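PDB 5YKJ: peroxiredoxin PRX1, mitochondrial from Saccharomyces cerevisiae, which reduces peroxides with a single peroxidatic cysteine in mitochondria, its oxidised thiol probably being recycled through the glutathione and thioredoxin systems. Local coordinates for residues 108-113 with 127-132; 37-42 with 69-74; 169-174 with 196-201. All coordinates share one frame; numbering follows the deposited sequence.

Contact 1. Residues 108-113 with 127-132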
loop_
_atom_site.group_PDB
_atom_site.type_symbol
_atom_site.label_atom_id
_atom_site.label_comp_id
_atom_site.label_asym_id
_atom_site.label_seq_id
_atom_site.Cartn_x
_atom_site.Cartn_y
_atom_site.Cartn_z
ATOM N N TYR A 108 5.142 12.892 -3.258
ATOM C CA TYR A 108 4.722 11.626 -3.825
ATOM C C TYR A 108 4.062 11.710 -5.202
ATOM O O TYR A 108 3.482 10.798 -5.634
ATOM C CB TYR A 108 3.936 10.762 -2.802
ATOM C CG TYR A 108 4.839 9.950 -1.916
ATOM C CD1 TYR A 108 5.536 10.545 -0.904
ATOM C CD2 TYR A 108 5.003 8.597 -2.126
ATOM C CE1 TYR A 108 6.408 9.821 -0.123
ATOM C CE2 TYR A 108 5.869 7.870 -1.357
ATOM C CZ TYR A 108 6.555 8.479 -0.349
ATOM O OH TYR A 108 7.383 7.747 0.388
ATOM N N ASP A 109 4.212 12.886 -5.792
ATOM C CA ASP A 109 3.767 13.189 -7.141
ATOM C C ASP A 109 2.260 13.184 -7.410
ATOM O O ASP A 109 1.856 13.097 -8.521
ATOM C CB ASP A 109 4.477 12.286 -8.156
ATOM C CG ASP A 109 5.950 12.644 -8.358
ATOM O OD1 ASP A 109 6.342 13.749 -8.192
ATOM O OD2 ASP A 109 6.708 11.777 -8.719
ATOM N N MET A 110 1.489 13.297 -6.356
ATOM C CA MET A 110 0.058 13.325 -6.501
ATOM C C MET A 110 -0.537 14.690 -6.834
ATOM O O MET A 110 -1.645 14.756 -7.267
ATOM C CB MET A 110 -0.621 12.735 -5.301
ATOM C CG MET A 110 -0.293 11.298 -5.198
ATOM S SD MET A 110 -1.094 10.504 -3.739
ATOM C CE MET A 110 -0.080 11.066 -2.341
ATOM N N VAL A 111 0.236 15.752 -6.630
ATOM C CA VAL A 111 -0.162 17.106 -6.960
ATOM C C VAL A 111 1.075 17.811 -7.553
ATOM O O VAL A 111 2.142 17.394 -7.322
ATOM C CB VAL A 111 -0.715 17.920 -5.803
ATOM C CG1 VAL A 111 -2.028 17.357 -5.342
ATOM C CG2 VAL A 111 0.268 17.997 -4.649
ATOM N N ASP A 112 0.863 18.869 -8.302
ATOM C CA ASP A 112 1.923 19.630 -8.922
ATOM C C ASP A 112 2.362 20.874 -8.189
ATOM O O ASP A 112 3.191 21.590 -8.669
ATOM C CB ASP A 112 1.565 19.971 -10.349
ATOM C CG ASP A 112 1.431 18.754 -11.212
ATOM O OD1 ASP A 112 2.358 17.967 -11.298
ATOM O OD2 ASP A 112 0.397 18.589 -11.736
ATOM N N ALA A 113 1.807 21.103 -7.032
ATOM C CA ALA A 113 2.217 22.218 -6.205
ATOM C C ALA A 113 2.032 21.903 -4.730
ATOM O O ALA A 113 1.178 21.212 -4.388
ATOM C CB ALA A 113 1.402 23.449 -6.542
ATOM N N VAL A 127 -5.161 13.048 -5.039
ATOM C CA VAL A 127 -4.472 12.559 -3.831
ATOM C C VAL A 127 -5.177 11.298 -3.372
ATOM O O VAL A 127 -5.864 11.262 -2.436
ATOM C CB VAL A 127 -4.442 13.617 -2.755
ATOM C CG1 VAL A 127 -3.650 13.104 -1.563
ATOM C CG2 VAL A 127 -3.754 14.845 -3.308
ATOM N N ARG A 128 -4.984 10.285 -4.173
ATOM C CA ARG A 128 -5.680 9.042 -4.016
ATOM C C ARG A 128 -4.884 7.776 -4.296
ATOM O O ARG A 128 -5.444 6.748 -4.436
ATOM C CB ARG A 128 -6.887 9.034 -4.971
ATOM C CG ARG A 128 -8.135 9.692 -4.446
ATOM C CD ARG A 128 -8.729 8.916 -3.290
ATOM N NE ARG A 128 -9.433 7.722 -3.721
ATOM C CZ ARG A 128 -9.956 6.817 -2.909
ATOM N NH1 ARG A 128 -9.881 6.961 -1.622
ATOM N NH2 ARG A 128 -10.578 5.774 -3.388
ATOM N N SER A 129 -3.594 7.923 -4.402
ATOM C CA SER A 129 -2.770 6.776 -4.680
ATOM C C SER A 129 -2.482 5.916 -3.472
ATOM O O SER A 129 -2.465 6.361 -2.408
ATOM C CB SER A 129 -1.462 7.186 -5.360
ATOM O OG SER A 129 -1.702 7.876 -6.536
ATOM N N VAL A 130 -2.269 4.649 -3.757
ATOM C CA VAL A 130 -1.864 3.682 -2.767
ATOM C C VAL A 130 -0.513 3.129 -3.234
ATOM O O VAL A 130 -0.385 2.735 -4.310
ATOM C CB VAL A 130 -2.857 2.506 -2.577
ATOM C CG1 VAL A 130 -2.337 1.499 -1.546
ATOM C CG2 VAL A 130 -4.175 3.025 -2.068
ATOM N N PHE A 131 0.462 3.179 -2.352
ATOM C CA PHE A 131 1.776 2.682 -2.658
ATOM C C PHE A 131 2.142 1.500 -1.743
ATOM O O PHE A 131 2.054 1.636 -0.582
ATOM C CB PHE A 131 2.837 3.800 -2.430
ATOM C CG PHE A 131 2.574 5.098 -3.162
ATOM C CD1 PHE A 131 1.727 6.070 -2.655
ATOM C CD2 PHE A 131 3.203 5.371 -4.364
ATOM C CE1 PHE A 131 1.499 7.228 -3.322
ATOM C CE2 PHE A 131 2.954 6.566 -5.020
ATOM C CZ PHE A 131 2.140 7.468 -4.475
ATOM N N VAL A 132 2.519 0.362 -2.321
ATOM C CA VAL A 132 2.976 -0.780 -1.555
ATOM C C VAL A 132 4.494 -0.713 -1.596
ATOM O O VAL A 132 5.060 -0.701 -2.637
ATOM C CB VAL A 132 2.506 -2.054 -2.190
ATOM C CG1 VAL A 132 3.015 -3.253 -1.408
ATOM C CG2 VAL A 132 1.011 -2.056 -2.268
#
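Tyr108 turns the edge of its ring onto the face of Phe131, and this T-shaped pair forms one end of the contact. The ring planes stand 70° apart with centroids separated by 5.2 Å. Tyr108 CD2 is the atom that points in, poised over the centre of the Phe131 ring at a height of 3.8 Å, while the phenol hydroxyl of Tyr108 is bound to the carbonyl of Pro9. The same phenylalanine has a second partner in Met110, whose SD lies at the ring edge, close to the ring plane, with CE1 the ring atom nearest to it, at 4.2 Å; this is a Met-aromatic contact. CG anti to the carbonyl carbon (chi1 -65°) and an extended chi2 carry SD to the ring, and the bend at chi3 turns CE toward Val127.

These side chains fasten the turn that ends helix 103-107 to strand 129-133, an inner strand, between 30-36 and 139-144, of the five-stranded sheet of the thioredoxin-like peroxiredoxin fold. The helix closes in a Schellman motif with Asp109, at positive phi, as its C-prime residue, and Met110 then directs its side chain toward the strand.

Sulfur also serves as an acceptor here: Ser129 N donates a weak hydrogen bond to Met110 SD, 3.7 Å long. Ser129 CB packs against the same sulfur, whereas its hydroxyl is hydrogen-bonded to Thr144 on the adjoining strand. Beyond the sulfur, Met110 crosses Val127 at about a right angle, its CE methyl 4.2 Å from Val127 CG1. The other branch of that valine, CG2, meets Val111 CG1 at 3.7 Å.

Contact 2. Residues 37-42 with 69-74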
loop_
_atom_site.group_PDB
_atom_site.type_symbol
_atom_site.label_atom_id
_atom_site.label_comp_id
_atom_site.label_asym_id
_atom_site.label_seq_id
_atom_site.Cartn_x
_atom_site.Cartn_y
_atom_site.Cartn_z
ATOM N N PRO A 37 -7.957 12.781 -0.224
ATOM C CA PRO A 37 -7.972 14.218 -0.466
ATOM C C PRO A 37 -8.382 15.078 0.749
ATOM O O PRO A 37 -7.945 16.156 0.864
ATOM C CB PRO A 37 -8.957 14.395 -1.635
ATOM C CG PRO A 37 -9.063 13.066 -2.254
ATOM C CD PRO A 37 -8.864 12.086 -1.161
ATOM N N ALA A 38 -9.262 14.555 1.571
ATOM C CA ALA A 38 -9.795 15.296 2.697
ATOM C C ALA A 38 -10.359 14.378 3.763
ATOM O O ALA A 38 -10.615 13.266 3.504
ATOM C CB ALA A 38 -10.891 16.197 2.216
ATOM N N ASP A 39 -10.547 14.892 4.967
ATOM C CA ASP A 39 -11.145 14.144 6.033
ATOM C C ASP A 39 -12.663 14.284 5.931
ATOM O O ASP A 39 -13.132 15.096 5.268
ATOM C CB ASP A 39 -10.714 14.687 7.423
ATOM C CG ASP A 39 -9.248 14.492 7.724
ATOM O OD1 ASP A 39 -8.565 14.017 6.862
ATOM O OD2 ASP A 39 -8.848 14.887 8.801
ATOM N N PHE A 40 -13.375 13.445 6.645
ATOM C CA PHE A 40 -14.846 13.504 6.729
ATOM C C PHE A 40 -15.537 13.410 5.385
ATOM O O PHE A 40 -16.474 14.036 5.150
ATOM C CB PHE A 40 -15.289 14.764 7.505
ATOM C CG PHE A 40 -14.690 14.873 8.878
ATOM C CD1 PHE A 40 -15.180 14.137 9.900
ATOM C CD2 PHE A 40 -13.650 15.700 9.120
ATOM C CE1 PHE A 40 -14.654 14.229 11.132
ATOM C CE2 PHE A 40 -13.117 15.783 10.370
ATOM C CZ PHE A 40 -13.619 15.034 11.367
ATOM N N THR A 41 -14.995 12.562 4.541
ATOM C CA THR A 41 -15.558 12.262 3.235
ATOM C C THR A 41 -15.927 10.771 3.278
ATOM O O THR A 41 -15.249 9.983 3.817
ATOM C CB THR A 41 -14.650 12.594 2.033
ATOM O OG1 THR A 41 -13.475 11.848 2.150
ATOM C CG2 THR A 41 -14.356 14.055 1.943
ATOM N N PRO A 42 -17.071 10.461 2.680
ATOM C CA PRO A 42 -17.580 9.123 2.842
ATOM C C PRO A 42 -16.830 7.903 2.336
ATOM O O PRO A 42 -16.690 7.039 3.096
ATOM C CB PRO A 42 -18.976 9.201 2.212
ATOM C CG PRO A 42 -18.907 10.304 1.242
ATOM C CD PRO A 42 -17.970 11.282 1.868
ATOM N N SER A 69 -3.774 12.243 4.426
ATOM C CA SER A 69 -4.924 13.056 4.112
ATOM C C SER A 69 -4.509 14.537 4.216
ATOM O O SER A 69 -3.802 14.870 5.105
ATOM C CB SER A 69 -6.102 12.772 5.000
ATOM O OG SER A 69 -7.152 13.544 4.601
ATOM N N VAL A 70 -4.995 15.391 3.306
ATOM C CA VAL A 70 -4.655 16.763 3.328
ATOM C C VAL A 70 -5.405 17.661 4.243
ATOM O O VAL A 70 -6.125 18.468 3.827
ATOM C CB VAL A 70 -4.680 17.293 1.881
ATOM C CG1 VAL A 70 -4.131 18.697 1.795
ATOM C CG2 VAL A 70 -3.938 16.355 0.983
ATOM N N GLU A 71 -5.152 17.457 5.510
ATOM C CA GLU A 71 -5.689 18.232 6.603
ATOM C C GLU A 71 -4.712 18.139 7.775
ATOM O O GLU A 71 -3.815 17.417 7.738
ATOM C CB GLU A 71 -7.090 17.753 7.057
ATOM C CG GLU A 71 -8.074 17.567 5.958
ATOM C CD GLU A 71 -9.496 17.986 6.294
ATOM O OE1 GLU A 71 -10.415 17.717 5.547
ATOM O OE2 GLU A 71 -9.690 18.556 7.357
ATOM N N ASP A 72 -4.944 18.942 8.790
ATOM C CA ASP A 72 -4.105 18.927 9.968
ATOM C C ASP A 72 -4.378 17.743 10.898
ATOM O O ASP A 72 -5.333 17.093 10.762
ATOM C CB ASP A 72 -4.106 20.291 10.688
ATOM C CG ASP A 72 -5.450 20.676 11.262
ATOM O OD1 ASP A 72 -6.248 19.877 11.626
ATOM O OD2 ASP A 72 -5.665 21.869 11.325
ATOM N N VAL A 73 -3.479 17.481 11.817
ATOM C CA VAL A 73 -3.597 16.383 12.732
ATOM C C VAL A 73 -4.828 16.526 13.611
ATOM O O VAL A 73 -5.466 15.587 13.893
ATOM C CB VAL A 73 -2.332 16.244 13.570
ATOM C CG1 VAL A 73 -2.517 15.205 14.632
ATOM C CG2 VAL A 73 -1.180 15.788 12.688
ATOM N N GLU A 74 -5.124 17.737 14.006
ATOM C CA GLU A 74 -6.285 17.931 14.834
ATOM C C GLU A 74 -7.530 17.455 14.114
ATOM O O GLU A 74 -8.355 16.812 14.686
ATOM C CB GLU A 74 -6.423 19.391 15.225
ATOM C CG GLU A 74 -7.767 19.766 15.749
ATOM C CD GLU A 74 -7.795 21.070 16.510
ATOM O OE1 GLU A 74 -6.828 21.845 16.435
ATOM O OE2 GLU A 74 -8.806 21.281 17.204
#
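Asp39 and Glu71 lay their carboxylates face to face where two loops meet at the ends of the adjacent parallel strands 30-36 and 63-69 of the thioredoxin-like fold. The first loop leads on toward the modified peroxidatic cysteine, Cys44, and the second, through an inverse gamma turn centred on Val70, into helix 73-87. Glu71 can be followed outward. Its CB lies 3.8 Å from Asp39 OD2, and its CG rests against Asp39 CG at 3.7 Å. A bend at chi2 (-142°) brings CD to 3.5 Å from Asp39 N, and the two side chains slide past each other in opposite directions with their carboxylate planes only 6° apart. At the tip, OE1 accepts the Asp39 N-H at 2.9 Å, the donor standing 51° out of the carboxylate plane, and also touches Ala38 CB. OE2 comes within 4.0 Å of Asp39 OD2; Ser75 OG is hydrogen-bonded to both oxygens, and His76 ND1 to Asp39 OD2, which may offset the closeness of like charges. The remaining aspartate oxygen is held by a serine: Ser69 OG donates to Asp39 OD1 across 2.7 Å, meeting it nearly along the C-O axis.

Contact 3. Residues 169-174 with 196-201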
loop_
_atom_site.group_PDB
_atom_site.type_symbol
_atom_site.label_atom_id
_atom_site.label_comp_id
_atom_site.label_asym_id
_atom_site.label_seq_id
_atom_site.Cartn_x
_atom_site.Cartn_y
_atom_site.Cartn_z
ATOM N N GLU A 169 10.431 -16.919 -2.813
ATOM C CA GLU A 169 10.675 -18.109 -3.595
ATOM C C GLU A 169 11.186 -17.947 -5.020
ATOM O O GLU A 169 11.539 -18.898 -5.619
ATOM C CB GLU A 169 9.388 -18.918 -3.589
ATOM C CG GLU A 169 9.014 -19.423 -2.220
ATOM C CD GLU A 169 7.801 -20.337 -2.140
ATOM O OE1 GLU A 169 7.327 -20.900 -3.125
ATOM O OE2 GLU A 169 7.319 -20.519 -1.034
ATOM N N GLY A 170 11.293 -16.727 -5.497
ATOM C CA GLY A 170 11.710 -16.487 -6.849
ATOM C C GLY A 170 10.786 -17.056 -7.895
ATOM O O GLY A 170 11.180 -17.715 -8.805
ATOM N N VAL A 171 9.528 -16.737 -7.729
ATOM C CA VAL A 171 8.477 -17.163 -8.611
ATOM C C VAL A 171 7.669 -15.923 -9.003
ATOM O O VAL A 171 7.907 -14.890 -8.506
ATOM C CB VAL A 171 7.540 -18.186 -7.998
ATOM C CG1 VAL A 171 8.302 -19.444 -7.675
ATOM C CG2 VAL A 171 6.862 -17.669 -6.742
ATOM N N VAL A 172 6.778 -16.122 -9.940
ATOM C CA VAL A 172 5.887 -15.078 -10.439
ATOM C C VAL A 172 4.453 -15.597 -10.407
ATOM O O VAL A 172 4.247 -16.760 -10.444
ATOM C CB VAL A 172 6.256 -14.438 -11.808
ATOM C CG1 VAL A 172 7.537 -13.670 -11.782
ATOM C CG2 VAL A 172 6.025 -15.332 -13.004
ATOM N N THR A 173 3.473 -14.700 -10.312
ATOM C CA THR A 173 2.114 -15.122 -10.170
ATOM C C THR A 173 1.240 -14.708 -11.348
ATOM O O THR A 173 1.324 -13.709 -11.872
ATOM C CB THR A 173 1.454 -14.623 -8.854
ATOM O OG1 THR A 173 1.451 -13.222 -8.839
ATOM C CG2 THR A 173 2.109 -15.177 -7.615
ATOM N N PRO A 174 0.388 -15.662 -11.756
ATOM C CA PRO A 174 -0.472 -15.426 -12.902
ATOM C C PRO A 174 -1.686 -14.589 -12.552
ATOM O O PRO A 174 -1.957 -14.343 -11.447
ATOM C CB PRO A 174 -0.957 -16.801 -13.287
ATOM C CG PRO A 174 -1.019 -17.520 -12.009
ATOM C CD PRO A 174 0.173 -17.034 -11.237
ATOM N N ALA A 196 16.410 -28.090 -10.747
ATOM C CA ALA A 196 17.188 -28.066 -9.506
ATOM C C ALA A 196 16.515 -27.389 -8.318
ATOM O O ALA A 196 16.641 -27.794 -7.194
ATOM C CB ALA A 196 18.509 -27.394 -9.749
ATOM N N LYS A 197 15.868 -26.285 -8.612
ATOM C CA LYS A 197 15.174 -25.460 -7.617
ATOM C C LYS A 197 13.731 -25.836 -7.285
ATOM O O LYS A 197 13.329 -25.751 -6.155
ATOM C CB LYS A 197 15.294 -23.976 -8.031
ATOM C CG LYS A 197 14.576 -22.985 -7.126
ATOM C CD LYS A 197 14.987 -21.570 -7.447
ATOM C CE LYS A 197 14.523 -20.593 -6.372
ATOM N NZ LYS A 197 15.002 -19.220 -6.646
ATOM N N PHE A 198 12.965 -26.233 -8.289
ATOM C CA PHE A 198 11.564 -26.521 -8.119
ATOM C C PHE A 198 11.105 -27.943 -8.295
ATOM O O PHE A 198 10.035 -28.270 -7.941
ATOM C CB PHE A 198 10.711 -25.596 -9.022
ATOM C CG PHE A 198 10.980 -24.142 -8.835
ATOM C CD1 PHE A 198 10.369 -23.452 -7.822
ATOM C CD2 PHE A 198 11.804 -23.490 -9.672
ATOM C CE1 PHE A 198 10.617 -22.127 -7.657
ATOM C CE2 PHE A 198 12.063 -22.172 -9.534
ATOM C CZ PHE A 198 11.450 -21.480 -8.516
ATOM N N GLY A 199 11.954 -28.767 -8.852
ATOM C CA GLY A 199 11.535 -30.121 -9.053
ATOM C C GLY A 199 10.831 -30.456 -10.357
ATOM O O GLY A 199 11.522 -30.789 -11.313
ATOM N N GLN A 200 9.515 -30.444 -10.333
ATOM C CA GLN A 200 8.674 -30.758 -11.459
ATOM C C GLN A 200 7.915 -29.486 -11.841
ATOM O O GLN A 200 7.620 -28.711 -10.997
ATOM C CB GLN A 200 7.643 -31.809 -11.093
ATOM C CG GLN A 200 8.144 -33.244 -10.959
ATOM C CD GLN A 200 7.054 -34.204 -10.570
ATOM O OE1 GLN A 200 5.890 -33.879 -10.704
ATOM N NE2 GLN A 200 7.421 -35.389 -10.037
ATOM N N PHE A 201 7.656 -29.331 -13.117
ATOM C CA PHE A 201 6.907 -28.209 -13.655
ATOM C C PHE A 201 6.204 -28.644 -14.923
ATOM O O PHE A 201 6.601 -29.581 -15.553
ATOM C CB PHE A 201 7.783 -26.959 -13.892
ATOM C CG PHE A 201 8.962 -27.164 -14.793
ATOM C CD1 PHE A 201 8.842 -27.035 -16.143
ATOM C CD2 PHE A 201 10.183 -27.419 -14.282
ATOM C CE1 PHE A 201 9.904 -27.214 -16.956
ATOM C CE2 PHE A 201 11.269 -27.582 -15.081
ATOM C CZ PHE A 201 11.142 -27.465 -16.424
HETATM O O HOH W 1 13.791 -18.390 -9.151
#
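Phe198 and Val171 supply the apolar part of this contact, with Val171 CG1 3.5 Å from Phe198 CE1 and the two side chains crossing obliquely. CG1 stands anti to the carbonyl carbon of its own residue (chi1 -63°), which carries this methyl to the ring. Behind the contact, Val171 also packs on Leu165 and Val183, and Phe198 on Ile185. The ring also has the preceding residue as a neighbour: Lys197 CG sits 3.6 Å above one face, offset toward the rim.

Backbone carbonyls form the second group. The oxygens of Glu169 and Gly170 both lie at the edge of the Phe198 ring, near its plane, and Gly170 O is 3.8 Å from Phe198 CZ. Polar atoms thus meet the partly positive C-H rim of the aromatic. Glu169 O is also 3.5 Å from Lys197 CE, so a methylene near the lysine tip lies beside this carbonyl at the end of helix 153-169.

The polar link runs through water. With its chain extended beyond CG, Lys197 places NZ where one water accepts from it at 2.9 Å and donates to Gly170 O at 2.7 Å. Gly170 has positive phi just after the helix, its CA 4.3 Å from Lys197 NZ.

The contact joins the end of that long helix to the end of helix 191-198, within the C-terminal domain of 1-Cys peroxiredoxins. No direct hydrogen bond spans the segments; a small apolar touch, ring-edge carbonyls and a bridging water do the joining, consistent with a surface contact whose polar link depends on that water.

In the fold
Contact 1 is fully buried, contact 2 partly so, and contact 3 lies at the surface. Contacts 1 and 2 belong to the same thioredoxin-like domain and touch: Pro37 packs on Val127 and Arg128, and Val70 meets Val127. Both involve loops next to one five-stranded sheet, contact 1 against strand 129-133 and contact 2 beyond strands 30-36 and 63-69. Contact 3 shares none of these elements; its centre is about 35 Å from that of contact 1 and about 44 Å from that of contact 2, in the C-terminal domain. Chemistry follows place: aromatic and sulfur contacts inside, a carboxylate network near the Cys44 loop, and a water-mediated link outside.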